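Local atomic coordinates of 4-hydroxythreonine-4-phosphate dehydrogenase (Legionella pneumophila subsp. pneumophila, PDB entry 6XMY), a protein that probably catalyses the NAD(P)-dependent oxidation of 4-(phosphooxy)-L-threonine in pyridoxine 5'-phosphate biosynthesis, using a bound divalent metal ion such as zinc. Residues P36-G41 with Y74-P79; V80-P85 with P93-Y98. All coordinates share one frame; numbering follows the deposited sequence. Where two conformers were deposited one is given.

Contact 1 of 2, residues P36-G41 with Y74-P79; sequences PVVILG and YLTVWP
Ile-39 and Leu-75 meet on one side of a pair of neighbouring parallel beta strands, 37-41 and 74-79. Their side chains cross at about a right angle. CG1 of Ile-39 does the touching, at 3.8 Å from Leu-75 CG, and both methyls of the leucine lie close to the same carbon. On the other face, Leu-40 and Trp-78 lie side by side and point the same way. Leu-40 CD2 meets CB, CG and CD1 of Trp-78 obliquely, 3.7 Å from CG. Helix 96-111 covers this face: its Leu-105 touches both side chains, and Leu-109 touches Trp-78. Val-38 continues the face, with its CG2 4.0 Å from Thr-76 CG2. Strand 12-15 flanks 37-41 on its other edge, and strand 58-61 flanks 74-79. The four form a parallel run in the PdxA fold, which belongs to the isocitrate dehydrogenase-like clan.

The backbone bonds follow the parallel register of Ile-39 opposite Val-77. Ile-39 N donates to Thr-76 O at 2.9 Å in a nearly straight bond (170° at the hydrogen). Trp-78 N donates to Ile-39 O at 2.8 Å. Ile-39 is thus gripped through both its N-H and its carbonyl. Farther on, Gly-41 N reaches Trp-78 O in only a weak bond of 3.4 Å. The two segments are twisted by 40° against each other. At the opposite end a water takes over from direct pairing. It donates to Val-37 O at 2.8 Å and accepts from Thr-76 N at 2.8 Å.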
# COMPACT_ATOMS: atom_id res chain seq x y z
N PRO A 36 11.48 -14.35 3.29
CA PRO A 36 12.84 -13.77 3.36
C PRO A 36 12.79 -12.27 3.60
O PRO A 36 12.85 -11.44 2.69
CB PRO A 36 13.40 -14.10 1.98
CG PRO A 36 12.20 -14.09 1.09
CD PRO A 36 11.08 -14.66 1.91
N VAL A 37 12.67 -11.90 4.87
CA VAL A 37 12.41 -10.52 5.25
C VAL A 37 13.52 -9.99 6.14
O VAL A 37 14.16 -10.73 6.89
CB VAL A 37 11.04 -10.36 5.95
CG1 VAL A 37 9.92 -10.81 5.01
CG2 VAL A 37 11.01 -11.14 7.27
N VAL A 38 13.74 -8.68 6.04
CA VAL A 38 14.62 -7.93 6.93
C VAL A 38 13.81 -6.74 7.42
O VAL A 38 13.21 -6.03 6.61
CB VAL A 38 15.89 -7.46 6.19
CG1 VAL A 38 16.69 -6.49 7.06
CG2 VAL A 38 16.75 -8.67 5.78
N ILE A 39 13.77 -6.54 8.74
CA ILE A 39 12.92 -5.52 9.35
C ILE A 39 13.71 -4.25 9.57
O ILE A 39 14.75 -4.27 10.24
CB ILE A 39 12.35 -6.01 10.69
CG1 ILE A 39 11.75 -7.42 10.57
CG2 ILE A 39 11.36 -5.00 11.24
CD1 ILE A 39 10.70 -7.56 9.48
N LEU A 40 13.20 -3.13 9.06
CA LEU A 40 13.73 -1.81 9.39
C LEU A 40 13.02 -1.31 10.63
O LEU A 40 11.80 -1.12 10.61
CB LEU A 40 13.41 -0.83 8.27
CG LEU A 40 14.27 -0.80 7.03
CD1 LEU A 40 13.58 0.14 6.06
CD2 LEU A 40 15.71 -0.34 7.36
N GLY A 41 13.77 -1.10 11.70
CA GLY A 41 13.15 -0.61 12.92
C GLY A 41 14.15 -0.61 14.05
O GLY A 41 15.28 -1.09 13.92
N TYR A 74 13.83 -16.89 13.93
CA TYR A 74 14.77 -15.79 13.85
C TYR A 74 14.12 -14.61 13.15
O TYR A 74 13.21 -14.77 12.33
CB TYR A 74 16.04 -16.20 13.10
CG TYR A 74 16.83 -17.24 13.85
CD1 TYR A 74 16.49 -18.58 13.79
CD2 TYR A 74 17.92 -16.87 14.64
CE1 TYR A 74 17.21 -19.53 14.48
CE2 TYR A 74 18.64 -17.82 15.34
CZ TYR A 74 18.29 -19.14 15.25
OH TYR A 74 19.01 -20.07 15.94
N LEU A 75 14.57 -13.42 13.50
CA LEU A 75 14.14 -12.22 12.81
C LEU A 75 15.37 -11.36 12.60
O LEU A 75 16.09 -11.05 13.55
CB LEU A 75 13.09 -11.47 13.62
CG LEU A 75 12.32 -10.43 12.81
CD1 LEU A 75 11.53 -11.06 11.68
CD2 LEU A 75 11.41 -9.70 13.76
N THR A 76 15.62 -10.99 11.35
CA THR A 76 16.76 -10.17 10.99
C THR A 76 16.33 -8.72 10.90
O THR A 76 15.30 -8.41 10.27
CB THR A 76 17.37 -10.65 9.67
OG1 THR A 76 17.89 -11.98 9.86
CG2 THR A 76 18.49 -9.72 9.21
N VAL A 77 17.09 -7.83 11.54
CA VAL A 77 16.74 -6.43 11.70
C VAL A 77 17.87 -5.57 11.17
O VAL A 77 19.04 -5.83 11.45
CB VAL A 77 16.47 -6.11 13.19
CG1 VAL A 77 16.10 -4.63 13.38
CG2 VAL A 77 15.40 -7.04 13.77
N TRP A 78 17.50 -4.51 10.42
CA TRP A 78 18.37 -3.39 10.09
C TRP A 78 18.06 -2.31 11.12
O TRP A 78 17.05 -1.61 11.00
CB TRP A 78 18.09 -2.88 8.67
CG TRP A 78 18.99 -1.74 8.24
CD1 TRP A 78 19.14 -0.53 8.85
CD2 TRP A 78 19.88 -1.72 7.11
NE1 TRP A 78 20.05 0.25 8.18
CE2 TRP A 78 20.52 -0.46 7.11
CE3 TRP A 78 20.19 -2.64 6.09
CZ2 TRP A 78 21.46 -0.10 6.13
CZ3 TRP A 78 21.13 -2.28 5.12
CH2 TRP A 78 21.75 -1.01 5.15
N PRO A 79 18.88 -2.15 12.16
CA PRO A 79 18.50 -1.26 13.26
C PRO A 79 18.48 0.21 12.85
O PRO A 79 19.37 0.70 12.16
CB PRO A 79 19.58 -1.53 14.31
CG PRO A 79 20.06 -2.92 13.99
CD PRO A 79 20.08 -2.93 12.48
O HOH W 1 14.15 -12.22 9.26

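Contact 2 of 2, residues V80-P85 with P93-Y98; sequences VPCAAP and PQNAAY
The Tyr-98 ring carries the sulfur of Cys-82 on one face. Cys-82 SG sits 3.6 Å from the centroid of that ring and only 9° off its normal, a sulfur-aromatic contact over the centre. The sulfur is anti to the carbonyl carbon of Cys-82 (chi1 -68°), which brings it over the ring. At the ring edge, near its plane, Val-80 O approaches Tyr-98 CE1 to 3.2 Å. Asn-95 O also lies at the edge, in plane. The Val-80 side chain crosses the tyrosine obliquely, with its CG1 4.1 Å from Tyr-98 CD1.

The second flat group is the amide of Asn-95. It pairs with the backbone of Ala-84 at two points. Ala-84 N donates to Asn-95 OD1 at 3.0 Å, in the carbonyl plane and on a lone pair. Asn-95 ND2 donates to Ala-84 O, also at 3.0 Å, and this acceptor lies close to the amide plane. The two bonds fix the rotation of the amide. Ala-83 N adds a weak, strongly bent bond to Asn-95 OD1 (2.9 Å, 116° at the hydrogen). Asn-95 occupies the N-cap position, but its side chain is spent on the loop and makes no capping bond. Cys-82 CB also packs close to the amide, 3.5 Å from Asn-95 OD1.

The contact fastens the loop after strand 74-79 to the first turn of helix 96-111. Asp-42, just beyond strand 37-41, joins both sides: its N bonds Tyr-98 OH, and its OD2 bonds Cys-82 N. Farther along the helix, Glu-101, Leu-102 and Leu-105 pack on Val-80.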
# COMPACT_ATOMS: atom_id res chain seq x y z
N VAL A 80 17.44 0.90 13.29
CA VAL A 80 17.29 2.34 13.14
C VAL A 80 16.77 2.84 14.48
O VAL A 80 15.74 2.35 14.94
CB VAL A 80 16.28 2.71 12.04
CG1 VAL A 80 16.20 4.22 11.88
CG2 VAL A 80 16.64 2.03 10.71
N PRO A 81 17.43 3.79 15.14
CA PRO A 81 17.07 4.11 16.54
C PRO A 81 15.93 5.11 16.64
O PRO A 81 15.95 6.17 16.01
CB PRO A 81 18.37 4.70 17.10
CG PRO A 81 19.05 5.31 15.89
CD PRO A 81 18.69 4.43 14.72
N CYS A 82 14.94 4.79 17.48
CA CYS A 82 13.94 5.78 17.86
C CYS A 82 14.61 6.92 18.63
O CYS A 82 15.61 6.72 19.32
CB CYS A 82 12.86 5.17 18.75
SG CYS A 82 11.81 3.97 17.93
N ALA A 83 14.06 8.13 18.49
CA ALA A 83 14.58 9.25 19.27
C ALA A 83 14.25 9.10 20.75
O ALA A 83 15.03 9.55 21.61
CB ALA A 83 14.02 10.57 18.75
N ALA A 84 13.13 8.46 21.07
CA ALA A 84 12.72 8.25 22.45
C ALA A 84 12.18 6.84 22.59
O ALA A 84 11.56 6.31 21.66
CB ALA A 84 11.65 9.26 22.89
N PRO A 85 12.38 6.21 23.75
CA PRO A 85 11.80 4.89 23.99
C PRO A 85 10.30 4.92 23.81
O PRO A 85 9.63 5.92 24.11
CB PRO A 85 12.19 4.59 25.44
CG PRO A 85 13.45 5.35 25.63
CD PRO A 85 13.29 6.62 24.84
N PRO A 93 5.30 12.49 19.02
CA PRO A 93 5.78 13.23 17.85
C PRO A 93 7.29 13.25 17.73
O PRO A 93 7.81 13.44 16.62
CB PRO A 93 5.21 14.64 18.06
CG PRO A 93 4.01 14.43 18.93
CD PRO A 93 4.39 13.30 19.86
N GLN A 94 8.02 13.03 18.83
CA GLN A 94 9.47 12.99 18.75
C GLN A 94 9.98 11.80 17.95
O GLN A 94 11.13 11.82 17.52
CB GLN A 94 10.08 12.97 20.14
CG GLN A 94 9.96 14.28 20.87
CD GLN A 94 10.72 14.27 22.16
OE1 GLN A 94 11.81 13.70 22.24
NE2 GLN A 94 10.15 14.88 23.19
N ASN A 95 9.15 10.78 17.73
CA ASN A 95 9.52 9.62 16.94
C ASN A 95 9.00 9.69 15.51
O ASN A 95 9.12 8.70 14.77
CB ASN A 95 9.10 8.32 17.63
CG ASN A 95 10.01 7.96 18.78
OD1 ASN A 95 11.20 8.30 18.78
ND2 ASN A 95 9.48 7.25 19.77
N ALA A 96 8.45 10.83 15.09
CA ALA A 96 8.00 10.96 13.71
C ALA A 96 9.18 10.94 12.74
O ALA A 96 9.11 10.32 11.68
CB ALA A 96 7.21 12.25 13.53
N ALA A 97 10.28 11.62 13.09
CA ALA A 97 11.45 11.61 12.22
C ALA A 97 12.00 10.19 12.05
O ALA A 97 12.49 9.84 10.96
CB ALA A 97 12.52 12.56 12.76
N TYR A 98 11.92 9.38 13.09
CA TYR A 98 12.32 7.98 12.99
C TYR A 98 11.49 7.25 11.94
O TYR A 98 12.03 6.52 11.10
CB TYR A 98 12.16 7.32 14.36
CG TYR A 98 11.96 5.83 14.37
CD1 TYR A 98 13.04 4.96 14.32
CD2 TYR A 98 10.68 5.29 14.44
CE1 TYR A 98 12.84 3.58 14.35
CE2 TYR A 98 10.48 3.92 14.47
CZ TYR A 98 11.57 3.07 14.43
OH TYR A 98 11.38 1.71 14.46

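How the contacts relate
After strand 12-15 and helix 23-29 the chain forms strand 37-41, then passes through helix 43-52 and strand 58-61. It returns as strand 74-79, so contact 1 closes this long excursion. The chain continues directly from that strand into 80-85. After a short loop it enters helix 96-111, and contact 2 closes this much smaller turn. The contacts follow in series and neither nest nor cross. The centres of contact 1 and contact 2 are about 18 Å apart, yet the two touch. Gly-41 O and Val-80 N lie 3.0 Å apart, probably hydrogen-bonded, and Gly-41 CA packs against Tyr-98 OH. Together they tie the C-terminal ends of the two strands to the start of helix 96-111.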